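Local coordinates for F-actin-capping protein subunit alpha (PDB 4AKR), which caps the fast-growing barbed ends of actin filaments independently of calcium, blocking subunit exchange there without severing the filaments, at residues 161-172 and 185-196. Sequence-based numbering, arbitrary orientation.
Sequences AFYSGRWRSVWT and NGKVQVNVHYFE
From T172–N185 to S164–H193, the antiparallel strands 163-172 and 185-194 share paired backbone hydrogen bonds at every second residue, their axes 4.6 Å apart at closest; F195 N to F162 O (2.7 Å) adds one bond past the strand ends. On the face carrying W167 and W171, the W171 ring lies flat over glycine, its six-membered ring centroid 3.5 Å from G186 CA. W167, CG anti to the backbone N (chi1 178°), lays its six-membered ring face on V190 CG2 (CE3 to CG2 3.6 Å), while V188 CG1 touches CZ2 at 3.7 Å. W167 NE1 donates within the ring plane to S169 OG (2.8 Å), and E232 of helix 217-248 binds both S169 OG and W171 NE1. On the other face, the R168 chain bends at chi3 (-74°), stacking its guanidinium on the Q189 amide, planes 28° apart; R168 NH1 bonds S54 O, and a water bridges R168 NE to Q189 O. Near the turn preceding strand 163-172, F162 CB packs over the F195 ring face and E196 CG over a face of F162. Both strands belong to the long beta hairpin 163-175/181-194 in the central antiparallel sheet of the capping-protein fold, with helix 217-248 packed on W171 and V188.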
loop_
_atom_site.group_PDB
_atom_site.type_symbol
_atom_site.label_atom_id
_atom_site.label_comp_id
_atom_site.label_asym_id
_atom_site.label_seq_id
_atom_site.Cartn_x
_atom_site.Cartn_y
_atom_site.Cartn_z
ATOM N N ALA A 161 4.749 7.709 -14.786
ATOM C CA ALA A 161 5.869 7.060 -14.140
ATOM C C ALA A 161 5.323 6.063 -13.113
ATOM O O ALA A 161 6.076 5.486 -12.334
ATOM C CB ALA A 161 6.751 8.092 -13.472
ATOM N N PHE A 162 4.006 5.886 -13.116
ATOM C CA PHE A 162 3.328 4.951 -12.216
ATOM C C PHE A 162 3.500 5.173 -10.715
ATOM O O PHE A 162 3.598 4.209 -9.958
ATOM C CB PHE A 162 3.769 3.531 -12.534
ATOM C CG PHE A 162 3.437 3.096 -13.918
ATOM C CD1 PHE A 162 2.155 2.645 -14.228
ATOM C CD2 PHE A 162 4.402 3.139 -14.919
ATOM C CE1 PHE A 162 1.840 2.240 -15.518
ATOM C CE2 PHE A 162 4.100 2.739 -16.213
ATOM C CZ PHE A 162 2.815 2.286 -16.516
ATOM N N TYR A 163 3.543 6.416 -10.265
ATOM C CA TYR A 163 3.692 6.628 -8.841
ATOM C C TYR A 163 3.076 7.915 -8.349
ATOM O O TYR A 163 2.829 8.845 -9.126
ATOM C CB TYR A 163 5.166 6.581 -8.434
ATOM C CG TYR A 163 5.961 7.821 -8.769
ATOM C CD1 TYR A 163 6.060 8.871 -7.859
ATOM C CD2 TYR A 163 6.621 7.940 -9.984
ATOM C CE1 TYR A 163 6.794 10.005 -8.149
ATOM C CE2 TYR A 163 7.367 9.081 -10.285
ATOM C CZ TYR A 163 7.448 10.107 -9.360
ATOM O OH TYR A 163 8.196 11.226 -9.647
ATOM N N SER A 164 2.813 7.950 -7.045
ATOM C CA SER A 164 2.240 9.126 -6.402
ATOM C C SER A 164 2.698 9.144 -4.958
ATOM O O SER A 164 3.233 8.156 -4.449
ATOM C CB SER A 164 0.706 9.092 -6.452
ATOM O OG SER A 164 0.177 8.085 -5.611
ATOM N N GLY A 165 2.495 10.276 -4.301
ATOM C CA GLY A 165 2.887 10.385 -2.914
ATOM C C GLY A 165 2.331 11.635 -2.279
ATOM O O GLY A 165 1.899 12.552 -2.967
ATOM N N ARG A 166 2.333 11.660 -0.951
ATOM C CA ARG A 166 1.862 12.809 -0.200
ATOM C C ARG A 166 2.573 12.829 1.135
ATOM O O ARG A 166 2.949 11.784 1.664
ATOM C CB ARG A 166 0.343 12.748 0.031
ATOM C CG ARG A 166 -0.191 13.959 0.799
ATOM C CD ARG A 166 -1.691 13.883 1.090
ATOM N NE ARG A 166 -2.540 14.167 -0.069
ATOM C CZ ARG A 166 -2.609 15.342 -0.693
ATOM N NH1 ARG A 166 -1.873 16.370 -0.285
ATOM N NH2 ARG A 166 -3.445 15.499 -1.713
ATOM N N TRP A 167 2.787 14.030 1.651
ATOM C CA TRP A 167 3.412 14.226 2.947
ATOM C C TRP A 167 2.480 15.181 3.675
ATOM O O TRP A 167 2.160 16.255 3.164
ATOM C CB TRP A 167 4.808 14.851 2.810
ATOM C CG TRP A 167 5.480 15.132 4.143
ATOM C CD1 TRP A 167 5.058 16.002 5.117
ATOM C CD2 TRP A 167 6.693 14.539 4.638
ATOM N NE1 TRP A 167 5.933 15.984 6.179
ATOM C CE2 TRP A 167 6.942 15.095 5.911
ATOM C CE3 TRP A 167 7.590 13.591 4.127
ATOM C CZ2 TRP A 167 8.050 14.735 6.680
ATOM C CZ3 TRP A 167 8.693 13.236 4.895
ATOM C CH2 TRP A 167 8.910 13.807 6.156
ATOM N N ARG A 168 2.028 14.771 4.853
ATOM C CA ARG A 168 1.133 15.588 5.657
ATOM C C ARG A 168 1.727 15.797 7.044
ATOM O O ARG A 168 2.132 14.840 7.701
ATOM C CB ARG A 168 -0.232 14.911 5.807
ATOM C CG ARG A 168 -1.130 14.996 4.601
ATOM C CD ARG A 168 -2.364 14.133 4.796
ATOM N NE ARG A 168 -2.034 12.715 4.675
ATOM C CZ ARG A 168 -2.853 11.723 4.993
ATOM N NH1 ARG A 168 -4.064 11.986 5.463
ATOM N NH2 ARG A 168 -2.468 10.468 4.837
ATOM N N SER A 169 1.784 17.053 7.470
ATOM C CA SER A 169 2.286 17.413 8.792
ATOM C C SER A 169 1.253 18.310 9.458
ATOM O O SER A 169 0.779 19.276 8.856
ATOM C CB SER A 169 3.614 18.179 8.706
ATOM O OG SER A 169 4.692 17.341 8.353
ATOM N N VAL A 170 0.881 17.974 10.688
ATOM C CA VAL A 170 -0.067 18.783 11.447
ATOM C C VAL A 170 0.525 18.968 12.835
ATOM O O VAL A 170 0.589 18.017 13.630
ATOM C CB VAL A 170 -1.456 18.108 11.564
ATOM C CG1 VAL A 170 -2.343 18.910 12.503
ATOM C CG2 VAL A 170 -2.116 18.016 10.186
ATOM N N TRP A 171 0.998 20.184 13.102
ATOM C CA TRP A 171 1.595 20.525 14.393
ATOM C C TRP A 171 0.675 21.449 15.157
ATOM O O TRP A 171 0.293 22.517 14.669
ATOM C CB TRP A 171 2.948 21.220 14.220
ATOM C CG TRP A 171 4.061 20.304 13.820
ATOM C CD1 TRP A 171 4.411 19.941 12.553
ATOM C CD2 TRP A 171 4.926 19.578 14.701
ATOM N NE1 TRP A 171 5.438 19.029 12.588
ATOM C CE2 TRP A 171 5.772 18.788 13.895
ATOM C CE3 TRP A 171 5.062 19.513 16.096
ATOM C CZ2 TRP A 171 6.743 17.942 14.432
ATOM C CZ3 TRP A 171 6.026 18.673 16.634
ATOM C CH2 TRP A 171 6.857 17.896 15.800
ATOM N N THR A 172 0.331 21.039 16.367
ATOM C CA THR A 172 -0.548 21.821 17.218
ATOM C C THR A 172 0.275 22.402 18.345
ATOM O O THR A 172 0.809 21.662 19.165
ATOM C CB THR A 172 -1.645 20.936 17.782
ATOM O OG1 THR A 172 -2.359 20.340 16.691
ATOM C CG2 THR A 172 -2.587 21.742 18.650
ATOM N N ASN A 185 2.634 19.385 19.555
ATOM C CA ASN A 185 2.367 17.979 19.283
ATOM C C ASN A 185 2.233 17.831 17.790
ATOM O O ASN A 185 1.351 18.438 17.171
ATOM C CB ASN A 185 1.064 17.523 19.948
ATOM C CG ASN A 185 1.191 17.414 21.458
ATOM O OD1 ASN A 185 0.284 17.796 22.197
ATOM N ND2 ASN A 185 2.324 16.889 21.924
ATOM N N GLY A 186 3.107 17.015 17.214
ATOM C CA GLY A 186 3.078 16.817 15.787
ATOM C C GLY A 186 2.683 15.428 15.356
ATOM O O GLY A 186 3.004 14.433 16.016
ATOM N N LYS A 187 1.964 15.369 14.238
ATOM C CA LYS A 187 1.539 14.106 13.657
ATOM C C LYS A 187 1.897 14.174 12.173
ATOM O O LYS A 187 1.334 14.971 11.422
ATOM C CB LYS A 187 0.035 13.903 13.838
ATOM C CG LYS A 187 -0.473 12.623 13.202
ATOM C CD LYS A 187 -1.974 12.475 13.355
ATOM C CE LYS A 187 -2.447 11.166 12.764
ATOM N NZ LYS A 187 -3.917 10.999 12.907
ATOM N N VAL A 188 2.861 13.356 11.771
ATOM C CA VAL A 188 3.319 13.315 10.394
ATOM C C VAL A 188 2.856 12.021 9.714
ATOM O O VAL A 188 2.922 10.948 10.309
ATOM C CB VAL A 188 4.856 13.377 10.335
ATOM C CG1 VAL A 188 5.329 13.404 8.890
ATOM C CG2 VAL A 188 5.355 14.589 11.077
ATOM N N GLN A 189 2.373 12.127 8.480
ATOM C CA GLN A 189 1.930 10.955 7.729
ATOM C C GLN A 189 2.513 11.017 6.334
ATOM O O GLN A 189 2.367 12.027 5.642
ATOM C CB GLN A 189 0.404 10.891 7.626
ATOM C CG GLN A 189 -0.294 10.283 8.820
ATOM C CD GLN A 189 -1.806 10.250 8.652
ATOM O OE1 GLN A 189 -2.466 11.285 8.699
ATOM N NE2 GLN A 189 -2.360 9.058 8.450
ATOM N N VAL A 190 3.164 9.935 5.917
ATOM C CA VAL A 190 3.777 9.880 4.596
ATOM C C VAL A 190 3.208 8.715 3.803
ATOM O O VAL A 190 3.117 7.589 4.298
ATOM C CB VAL A 190 5.309 9.722 4.707
ATOM C CG1 VAL A 190 5.951 9.828 3.332
ATOM C CG2 VAL A 190 5.868 10.777 5.644
ATOM N N ASN A 191 2.836 8.988 2.559
ATOM C CA ASN A 191 2.254 7.968 1.705
ATOM C C ASN A 191 2.906 7.930 0.330
ATOM O O ASN A 191 3.118 8.966 -0.287
ATOM C CB ASN A 191 0.752 8.231 1.547
ATOM C CG ASN A 191 0.021 8.220 2.869
ATOM O OD1 ASN A 191 -0.353 7.161 3.381
ATOM N ND2 ASN A 191 -0.172 9.397 3.443
ATOM N N VAL A 192 3.233 6.730 -0.133
ATOM C CA VAL A 192 3.820 6.554 -1.450
ATOM C C VAL A 192 3.168 5.344 -2.097
ATOM O O VAL A 192 2.972 4.318 -1.454
ATOM C CB VAL A 192 5.349 6.342 -1.395
ATOM C CG1 VAL A 192 5.891 6.120 -2.809
ATOM C CG2 VAL A 192 6.018 7.556 -0.776
ATOM N N HIS A 193 2.846 5.489 -3.377
ATOM C CA HIS A 193 2.190 4.464 -4.165
ATOM C C HIS A 193 2.928 4.295 -5.493
ATOM O O HIS A 193 3.058 5.246 -6.275
ATOM C CB HIS A 193 0.737 4.894 -4.416
ATOM C CG HIS A 193 -0.053 3.951 -5.272
ATOM N ND1 HIS A 193 0.111 2.582 -5.230
ATOM C CD2 HIS A 193 -1.067 4.179 -6.140
ATOM C CE1 HIS A 193 -0.770 2.010 -6.034
ATOM N NE2 HIS A 193 -1.497 2.958 -6.598
ATOM N N TYR A 194 3.419 3.082 -5.727
ATOM C CA TYR A 194 4.127 2.744 -6.956
ATOM C C TYR A 194 3.321 1.626 -7.597
ATOM O O TYR A 194 3.055 0.610 -6.962
ATOM C CB TYR A 194 5.535 2.247 -6.653
ATOM C CG TYR A 194 6.290 1.862 -7.901
ATOM C CD1 TYR A 194 6.186 0.573 -8.421
ATOM C CD2 TYR A 194 7.074 2.793 -8.586
ATOM C CE1 TYR A 194 6.839 0.213 -9.589
ATOM C CE2 TYR A 194 7.743 2.441 -9.762
ATOM C CZ TYR A 194 7.618 1.143 -10.257
ATOM O OH TYR A 194 8.273 0.754 -11.410
ATOM N N PHE A 195 2.933 1.799 -8.854
ATOM C CA PHE A 195 2.114 0.781 -9.480
ATOM C C PHE A 195 2.455 0.315 -10.894
ATOM O O PHE A 195 1.566 0.166 -11.730
ATOM C CB PHE A 195 0.644 1.216 -9.406
ATOM C CG PHE A 195 0.405 2.642 -9.833
ATOM C CD1 PHE A 195 0.579 3.689 -8.929
ATOM C CD2 PHE A 195 0.004 2.938 -11.136
ATOM C CE1 PHE A 195 0.358 5.015 -9.313
ATOM C CE2 PHE A 195 -0.221 4.258 -11.535
ATOM C CZ PHE A 195 -0.045 5.299 -10.622
ATOM N N GLU A 196 3.734 0.085 -11.169
ATOM C CA GLU A 196 4.108 -0.429 -12.480
ATOM C C GLU A 196 4.205 -1.933 -12.313
ATOM O O GLU A 196 5.031 -2.424 -11.550
ATOM C CB GLU A 196 5.451 0.124 -12.954
ATOM C CG GLU A 196 5.850 -0.456 -14.309
ATOM C CD GLU A 196 6.989 0.291 -14.969
ATOM O OE1 GLU A 196 7.404 1.336 -14.426
ATOM O OE2 GLU A 196 7.461 -0.166 -16.039
HETATM O O HOH W 1 0.553 12.008 3.610
HETATM O O HOH W 2 -1.172 17.883 15.678
#